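Local coordinates for protein Syntaxin1 (Monosiga brevicollis, PDB 2XHE) that probably acts as a SNAP receptor that binds partner SNARE proteins, a role generally associated with vesicle fusion at membranes, at residues D132-Q137 / V254-N259; D59-I64 / V148-R153; Q69-S74 / E88-T93. All blocks are in the same frame, centred on the assembly; numbering follows the deposited sequence.

Interaction 1. Residues D132-Q137 / V254-N259; sequences DLRIRQ and VEQSHN
R134 reaches out from helix 131-171 and lays its guanidinium against the backbone turn that follows helix 250-255. CG lies beside the backbone N (chi1 -74°), and a bend at chi3 (52°) swings the charged end over this turn. On the way, the R134 CD methylene passes 3.4 Å from Q256 O, a backbone carbonyl. Beyond the bend, S257 OG sits over one face of the guanidinium, offset toward its rim, with R134 NH1 3.7 Å from S257 OG. R134 NH2 lies 3.9 Å from V254 CA. S257 OG itself donates to V254 O at 2.5 Å, from above the carbonyl plane. In the chain of a bound partner protein, an acidic side chain forms a salt bridge with R134 NH1 and the backbone a hydrogen bond with NH2. An alanine here would remove the guanidinium with its contact to S257 and both polar links to the partner chain, and would probably loosen the seating of turn and partner on the helix. Between these two segments the contact is one of packing, while Q256 is held by a backbone hydrogen bond with V129; the arginine's positive charge is probably balanced mainly by the partner's acidic side chain, making this junction part of a protein-protein interface.

Interaction 2. Residues D59-I64 / V148-R153; sequences DIEQAI and VKVMTR
V150 carries the tight part of this contact, pointing from helix 131-171 into helix 44-72 between I60, E61 and I64. Its CG1, anti to the backbone N, meets all three side chains: V150 CG1 is 3.7 Å from I64 CD1, about as close to E61 CG, and slightly farther from I60 CG2. I64 crosses the valine obliquely, and its CD1 also rests 3.6 Å from the carbonyl V150 O. M151 starts out facing away from helix 44-72, but bends at chi2 and chi3 bring its sulfur back, so that M151 SD lies 4.1 Å from I60 CG2, the two side chains crossing at about a right angle. The segments run nearly parallel, 13° apart with their axes 9.9 Å from each other, as the first and third helices do in the up-down-up three-helix bundle of syntaxin N-terminal domains. Helix 80-116 closes over I60 through I97 and L100, whereas M151 is covered by L229, M232 and F233 of helix 214-237, which lies along the bundle much as the SNARE helix does in closed syntaxins. The solvent side is looser. There E61 lays its CG methylene against the flank of V150, with the carboxylate carbon CD a little farther from V150 CG2. R153 packs by its methylenes, R153 CG lying 3.9 Å from I64 CG2; a bend at chi2 turns its charged end along the exposed edge, where NE has a long, weak ion pair with E65.

Interaction 3. Residues Q69-S74 / E88-T93; sequences QLHTES and EKLQDT
In both L70 and L90, CG lies anti to the carbonyl carbon and beside the backbone N (chi1 -66° and -83°), and chi2 is close to fully extended, so the two leucines reach across to one another from facing helices. L90 CD2 has two partners at once. It lies 3.4 Å from L70 CB and also sits over the centre of one face of the H71 ring, 3.9 Å from the ring centroid and 8° off its normal, a CH-pi contact. The other methyl of L90 meets the ring as well, H71 CE1 being 3.8 Å from L90 CD1. These residues join helix 44-72, near its end, to helix 80-116; the two are consecutive and linked by a short connection, forming the first helical hairpin of the syntaxin N-terminal bundle. H71 extends the contact to the rest of the bundle: its NE2 is hydrogen-bonded to the side-chain amide of Q158 on helix 131-171, and L222 of helix 214-237 packs on it. That bond is likely to help hold the imidazole in the orientation that offers its face to the leucine. Away from the ring, L70 CD1 lies 3.4 Å from K89 CB and near the backbone N of L90, while L70 CD2 runs beside K89 CD. The extended lysine crosses the leucine at about a right angle before leading outward, where K89 NZ remains 6.5 Å from E73 OE2. At the margin, T93 OG1 approaches L70 CD1 and donates back to L90 O, T93 OG1 to L90 O being 3.1 Å.

How the interactions relate
From the N terminus, helix 44-72 supplies first 59-64 and then 69-74. The latter turns back almost at once onto 88-93 of helix 80-116, so interaction 3 closes a short hairpin that nests wholly inside the longer loop closed when 148-153 meets 59-64 in interaction 2. Their centres are about 15 Å apart. Interaction 1 opens at 132-137, early in helix 131-171 and still inside that longer loop, but closes only at 254-259, so it crosses interaction 2. Interactions 2 and 3 unite the three helices of the N-terminal bundle; interaction 1, its centre about 45 Å from that of interaction 3, joins the far end to the SNARE segment.

Interaction 1. Residues D132-Q137 / V254-N259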
# COMPACT_ATOMS: atom_id res chain seq x y z
N ASP B 132 -26.65 1.94 -7.87
CA ASP B 132 -26.69 2.80 -9.05
C ASP B 132 -25.69 3.95 -8.90
O ASP B 132 -24.78 4.11 -9.71
CB ASP B 132 -28.09 3.38 -9.26
CG ASP B 132 -29.18 2.32 -9.21
OD1 ASP B 132 -29.60 1.94 -8.09
OD2 ASP B 132 -29.64 1.89 -10.29
N LEU B 133 -25.89 4.76 -7.86
CA LEU B 133 -25.08 5.95 -7.63
C LEU B 133 -23.63 5.62 -7.26
O LEU B 133 -22.70 6.34 -7.65
CB LEU B 133 -25.74 6.86 -6.58
CG LEU B 133 -24.99 8.14 -6.19
CD1 LEU B 133 -24.68 8.98 -7.41
CD2 LEU B 133 -25.81 8.94 -5.20
N ARG B 134 -23.43 4.52 -6.53
CA ARG B 134 -22.08 4.06 -6.21
C ARG B 134 -21.27 3.77 -7.47
O ARG B 134 -20.14 4.25 -7.62
CB ARG B 134 -22.14 2.82 -5.31
CG ARG B 134 -22.54 3.11 -3.87
CD ARG B 134 -22.68 1.81 -3.08
NE ARG B 134 -21.49 0.98 -3.22
CZ ARG B 134 -21.51 -0.35 -3.23
NH1 ARG B 134 -22.66 -1.00 -3.10
NH2 ARG B 134 -20.38 -1.03 -3.37
N ILE B 135 -21.87 2.97 -8.38
CA ILE B 135 -21.26 2.64 -9.66
C ILE B 135 -20.98 3.89 -10.49
O ILE B 135 -19.88 4.06 -11.02
CB ILE B 135 -22.17 1.69 -10.47
CG1 ILE B 135 -22.09 0.28 -9.90
CG2 ILE B 135 -21.78 1.68 -11.95
CD1 ILE B 135 -23.26 -0.60 -10.28
N ARG B 136 -21.97 4.76 -10.59
CA ARG B 136 -21.78 6.01 -11.32
C ARG B 136 -20.59 6.80 -10.80
O ARG B 136 -19.78 7.32 -11.57
CB ARG B 136 -23.05 6.86 -11.24
CG ARG B 136 -24.29 6.23 -11.87
CD ARG B 136 -25.52 7.10 -11.66
NE ARG B 136 -26.35 7.12 -12.86
CZ ARG B 136 -26.20 7.98 -13.86
NH1 ARG B 136 -25.25 8.91 -13.79
NH2 ARG B 136 -26.99 7.92 -14.92
N GLN B 137 -20.47 6.88 -9.48
CA GLN B 137 -19.40 7.65 -8.85
C GLN B 137 -18.01 7.06 -9.05
O GLN B 137 -17.07 7.81 -9.31
CB GLN B 137 -19.69 7.87 -7.36
CG GLN B 137 -20.75 8.93 -7.10
CD GLN B 137 -21.18 9.00 -5.65
OE1 GLN B 137 -20.84 8.14 -4.84
NE2 GLN B 137 -21.93 10.04 -5.32
N VAL B 254 -17.47 -0.02 -0.65
CA VAL B 254 -18.31 -1.07 -0.06
C VAL B 254 -18.81 -0.78 1.37
O VAL B 254 -19.65 -1.51 1.89
CB VAL B 254 -17.65 -2.48 -0.21
CG1 VAL B 254 -16.15 -2.36 -0.17
CG2 VAL B 254 -18.17 -3.48 0.83
N GLU B 255 -18.32 0.29 1.98
CA GLU B 255 -18.83 0.73 3.28
C GLU B 255 -20.16 1.48 3.12
O GLU B 255 -21.02 1.41 3.99
CB GLU B 255 -17.82 1.62 3.99
CG GLU B 255 -18.36 2.29 5.26
CD GLU B 255 -17.76 3.67 5.52
OE1 GLU B 255 -17.07 4.20 4.62
OE2 GLU B 255 -18.00 4.23 6.61
N GLN B 256 -20.32 2.19 2.01
CA GLN B 256 -21.55 2.94 1.77
C GLN B 256 -22.60 2.15 0.96
O GLN B 256 -23.32 2.72 0.15
CB GLN B 256 -21.25 4.29 1.11
CG GLN B 256 -20.32 4.20 -0.10
CD GLN B 256 -20.05 5.54 -0.74
OE1 GLN B 256 -20.67 6.55 -0.39
NE2 GLN B 256 -19.13 5.57 -1.69
N SER B 257 -22.67 0.84 1.20
CA SER B 257 -23.63 -0.03 0.52
C SER B 257 -24.99 -0.01 1.20
O SER B 257 -25.08 0.36 2.37
CB SER B 257 -23.11 -1.46 0.52
OG SER B 257 -21.71 -1.47 0.42
N HIS B 258 -26.03 -0.42 0.48
CA HIS B 258 -27.37 -0.41 1.05
C HIS B 258 -27.86 -1.81 1.41
O HIS B 258 -27.07 -2.75 1.48
CB HIS B 258 -28.37 0.27 0.11
CG HIS B 258 -29.47 0.99 0.83
ND1 HIS B 258 -30.48 0.32 1.48
CD2 HIS B 258 -29.70 2.31 1.01
CE1 HIS B 258 -31.30 1.21 2.03
NE2 HIS B 258 -30.85 2.42 1.75
N ASN B 259 -29.16 -1.93 1.64
CA ASN B 259 -29.73 -3.19 2.10
C ASN B 259 -31.26 -3.17 2.19
O ASN B 259 -31.90 -2.26 1.67
CB ASN B 259 -29.14 -3.54 3.48
CG ASN B 259 -29.21 -5.01 3.78
OD1 ASN B 259 -29.35 -5.84 2.88
ND2 ASN B 259 -29.11 -5.36 5.06

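Interaction 2. Residues D59-I64 / V148-R153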
# COMPACT_ATOMS: atom_id res chain seq x y z
N ASP B 59 -8.46 5.60 -28.22
CA ASP B 59 -8.24 6.25 -29.51
C ASP B 59 -7.22 7.38 -29.37
O ASP B 59 -6.19 7.38 -30.05
CB ASP B 59 -9.55 6.79 -30.09
CG ASP B 59 -10.42 5.70 -30.70
OD1 ASP B 59 -9.91 4.58 -30.94
OD2 ASP B 59 -11.63 5.96 -30.95
N ILE B 60 -7.51 8.33 -28.48
CA ILE B 60 -6.58 9.42 -28.21
C ILE B 60 -5.17 8.91 -27.91
O ILE B 60 -4.19 9.46 -28.41
CB ILE B 60 -7.07 10.32 -27.06
CG1 ILE B 60 -8.44 10.92 -27.39
CG2 ILE B 60 -6.07 11.43 -26.79
CD1 ILE B 60 -8.82 12.06 -26.45
N GLU B 61 -5.06 7.86 -27.09
CA GLU B 61 -3.76 7.29 -26.74
C GLU B 61 -2.93 6.92 -27.96
O GLU B 61 -1.74 7.20 -28.02
CB GLU B 61 -3.91 6.07 -25.83
CG GLU B 61 -4.18 6.43 -24.39
CD GLU B 61 -3.86 5.29 -23.45
OE1 GLU B 61 -2.71 5.24 -22.95
OE2 GLU B 61 -4.76 4.45 -23.20
N GLN B 62 -3.57 6.27 -28.93
CA GLN B 62 -2.92 5.87 -30.18
C GLN B 62 -2.60 7.10 -31.02
O GLN B 62 -1.49 7.25 -31.53
CB GLN B 62 -3.83 4.92 -30.97
CG GLN B 62 -3.23 3.54 -31.26
CD GLN B 62 -3.14 2.66 -30.02
OE1 GLN B 62 -3.87 2.85 -29.04
NE2 GLN B 62 -2.24 1.67 -30.06
N ALA B 63 -3.58 7.99 -31.15
CA ALA B 63 -3.42 9.25 -31.87
C ALA B 63 -2.24 10.08 -31.36
O ALA B 63 -1.47 10.63 -32.15
CB ALA B 63 -4.72 10.06 -31.81
N ILE B 64 -2.11 10.18 -30.04
CA ILE B 64 -1.02 10.93 -29.43
C ILE B 64 0.35 10.43 -29.90
O ILE B 64 1.21 11.21 -30.28
CB ILE B 64 -1.10 10.90 -27.88
CG1 ILE B 64 -2.13 11.92 -27.37
CG2 ILE B 64 0.25 11.18 -27.24
CD1 ILE B 64 -2.72 11.55 -26.03
N VAL B 148 -7.27 12.87 -17.57
CA VAL B 148 -6.24 13.89 -17.28
C VAL B 148 -4.84 13.32 -17.52
O VAL B 148 -3.94 14.02 -18.01
CB VAL B 148 -6.38 14.46 -15.82
CG1 VAL B 148 -5.16 15.32 -15.41
CG2 VAL B 148 -7.66 15.27 -15.66
N LYS B 149 -4.65 12.05 -17.19
CA LYS B 149 -3.35 11.40 -17.36
C LYS B 149 -2.99 11.20 -18.82
O LYS B 149 -1.84 11.37 -19.19
CB LYS B 149 -3.30 10.07 -16.60
CG LYS B 149 -1.99 9.29 -16.78
CD LYS B 149 -2.06 7.91 -16.13
CE LYS B 149 -2.03 7.97 -14.59
NZ LYS B 149 -3.34 8.29 -13.94
N VAL B 150 -3.98 10.85 -19.65
CA VAL B 150 -3.75 10.68 -21.09
C VAL B 150 -3.46 12.02 -21.72
O VAL B 150 -2.54 12.16 -22.52
CB VAL B 150 -4.95 10.04 -21.86
CG1 VAL B 150 -4.64 9.96 -23.33
CG2 VAL B 150 -5.22 8.64 -21.36
N MET B 151 -4.27 13.01 -21.37
CA MET B 151 -4.09 14.34 -21.95
C MET B 151 -2.77 14.95 -21.52
O MET B 151 -2.22 15.79 -22.21
CB MET B 151 -5.26 15.25 -21.59
CG MET B 151 -6.57 14.81 -22.22
SD MET B 151 -6.40 14.35 -23.97
CE MET B 151 -6.66 15.94 -24.76
N THR B 152 -2.27 14.51 -20.38
CA THR B 152 -1.02 15.04 -19.89
C THR B 152 0.09 14.53 -20.78
O THR B 152 1.09 15.22 -20.99
CB THR B 152 -0.78 14.65 -18.42
OG1 THR B 152 -1.75 15.31 -17.61
CG2 THR B 152 0.61 15.07 -17.97
N ARG B 153 -0.09 13.32 -21.30
CA ARG B 153 0.88 12.76 -22.24
C ARG B 153 0.88 13.62 -23.49
O ARG B 153 1.94 13.95 -24.03
CB ARG B 153 0.56 11.30 -22.56
CG ARG B 153 1.49 10.67 -23.57
CD ARG B 153 2.96 10.96 -23.25
NE ARG B 153 3.85 10.39 -24.25
CZ ARG B 153 5.09 10.84 -24.50
NH1 ARG B 153 5.58 11.87 -23.82
NH2 ARG B 153 5.83 10.25 -25.43

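Interaction 3. Residues Q69-S74 / E88-T93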
# COMPACT_ATOMS: atom_id res chain seq x y z
N GLN B 69 5.52 11.07 -33.78
CA GLN B 69 6.35 10.89 -34.98
C GLN B 69 6.19 12.03 -35.98
O GLN B 69 7.18 12.62 -36.42
CB GLN B 69 6.03 9.56 -35.66
CG GLN B 69 6.27 8.36 -34.79
CD GLN B 69 5.96 7.06 -35.51
OE1 GLN B 69 5.60 7.06 -36.69
NE2 GLN B 69 6.09 5.95 -34.79
N LEU B 70 4.95 12.33 -36.35
CA LEU B 70 4.68 13.38 -37.32
C LEU B 70 5.42 14.69 -37.01
O LEU B 70 5.70 15.48 -37.92
CB LEU B 70 3.18 13.63 -37.45
CG LEU B 70 2.32 12.50 -38.02
CD1 LEU B 70 0.90 12.98 -38.24
CD2 LEU B 70 2.92 11.98 -39.32
N HIS B 71 5.72 14.91 -35.74
CA HIS B 71 6.43 16.12 -35.32
C HIS B 71 7.94 16.02 -35.53
O HIS B 71 8.54 16.88 -36.17
CB HIS B 71 6.15 16.42 -33.85
CG HIS B 71 4.95 17.29 -33.63
ND1 HIS B 71 4.79 18.51 -34.24
CD2 HIS B 71 3.86 17.11 -32.85
CE1 HIS B 71 3.65 19.05 -33.86
NE2 HIS B 71 3.06 18.22 -33.02
N THR B 72 8.54 14.96 -34.99
CA THR B 72 9.99 14.76 -35.09
C THR B 72 10.38 14.38 -36.51
O THR B 72 11.56 14.32 -36.85
CB THR B 72 10.49 13.66 -34.12
OG1 THR B 72 9.87 12.41 -34.43
CG2 THR B 72 10.21 14.05 -32.66
N GLU B 73 9.37 14.11 -37.34
CA GLU B 73 9.57 13.76 -38.73
C GLU B 73 9.62 15.02 -39.60
O GLU B 73 10.23 15.02 -40.67
CB GLU B 73 8.47 12.81 -39.20
CG GLU B 73 8.74 12.10 -40.52
CD GLU B 73 7.65 11.11 -40.90
OE1 GLU B 73 7.10 10.45 -39.99
OE2 GLU B 73 7.34 10.99 -42.11
N SER B 74 8.98 16.09 -39.14
CA SER B 74 9.03 17.37 -39.84
C SER B 74 10.36 18.08 -39.60
O SER B 74 10.53 19.24 -39.96
CB SER B 74 7.86 18.27 -39.45
OG SER B 74 6.67 17.88 -40.11
N GLU B 88 -0.36 18.19 -42.89
CA GLU B 88 -1.72 17.84 -43.31
C GLU B 88 -2.30 16.76 -42.40
O GLU B 88 -3.49 16.77 -42.09
CB GLU B 88 -1.71 17.35 -44.77
CG GLU B 88 -3.07 17.34 -45.46
CD GLU B 88 -3.43 18.69 -46.05
OE1 GLU B 88 -2.77 19.70 -45.70
OE2 GLU B 88 -4.37 18.75 -46.88
N LYS B 89 -1.44 15.83 -42.00
CA LYS B 89 -1.81 14.79 -41.04
C LYS B 89 -1.90 15.37 -39.63
O LYS B 89 -2.88 15.16 -38.92
CB LYS B 89 -0.80 13.64 -41.06
CG LYS B 89 -0.69 12.86 -42.37
CD LYS B 89 0.26 11.66 -42.24
CE LYS B 89 0.30 10.83 -43.52
NZ LYS B 89 1.15 9.60 -43.41
N LEU B 90 -0.86 16.11 -39.23
CA LEU B 90 -0.79 16.71 -37.91
C LEU B 90 -2.08 17.42 -37.52
O LEU B 90 -2.71 17.06 -36.53
CB LEU B 90 0.36 17.72 -37.82
CG LEU B 90 1.78 17.22 -37.55
CD1 LEU B 90 2.72 18.41 -37.52
CD2 LEU B 90 1.84 16.46 -36.23
N GLN B 91 -2.46 18.43 -38.29
CA GLN B 91 -3.62 19.22 -37.92
C GLN B 91 -4.90 18.46 -38.20
O GLN B 91 -6.00 18.95 -37.96
CB GLN B 91 -3.63 20.58 -38.62
CG GLN B 91 -3.68 20.53 -40.13
CD GLN B 91 -3.26 21.84 -40.75
OE1 GLN B 91 -2.58 22.65 -40.11
NE2 GLN B 91 -3.66 22.07 -42.00
N ASP B 92 -4.75 17.24 -38.70
CA ASP B 92 -5.89 16.37 -38.95
C ASP B 92 -6.10 15.45 -37.75
O ASP B 92 -7.20 15.34 -37.23
CB ASP B 92 -5.69 15.56 -40.23
CG ASP B 92 -6.94 14.83 -40.66
OD1 ASP B 92 -7.52 14.10 -39.82
OD2 ASP B 92 -7.34 14.97 -41.83
N THR B 93 -5.02 14.80 -37.31
CA THR B 93 -5.07 14.02 -36.08
C THR B 93 -5.29 14.94 -34.87
O THR B 93 -6.07 14.61 -33.98
CB THR B 93 -3.79 13.19 -35.87
OG1 THR B 93 -2.66 14.06 -35.81
CG2 THR B 93 -3.59 12.21 -37.03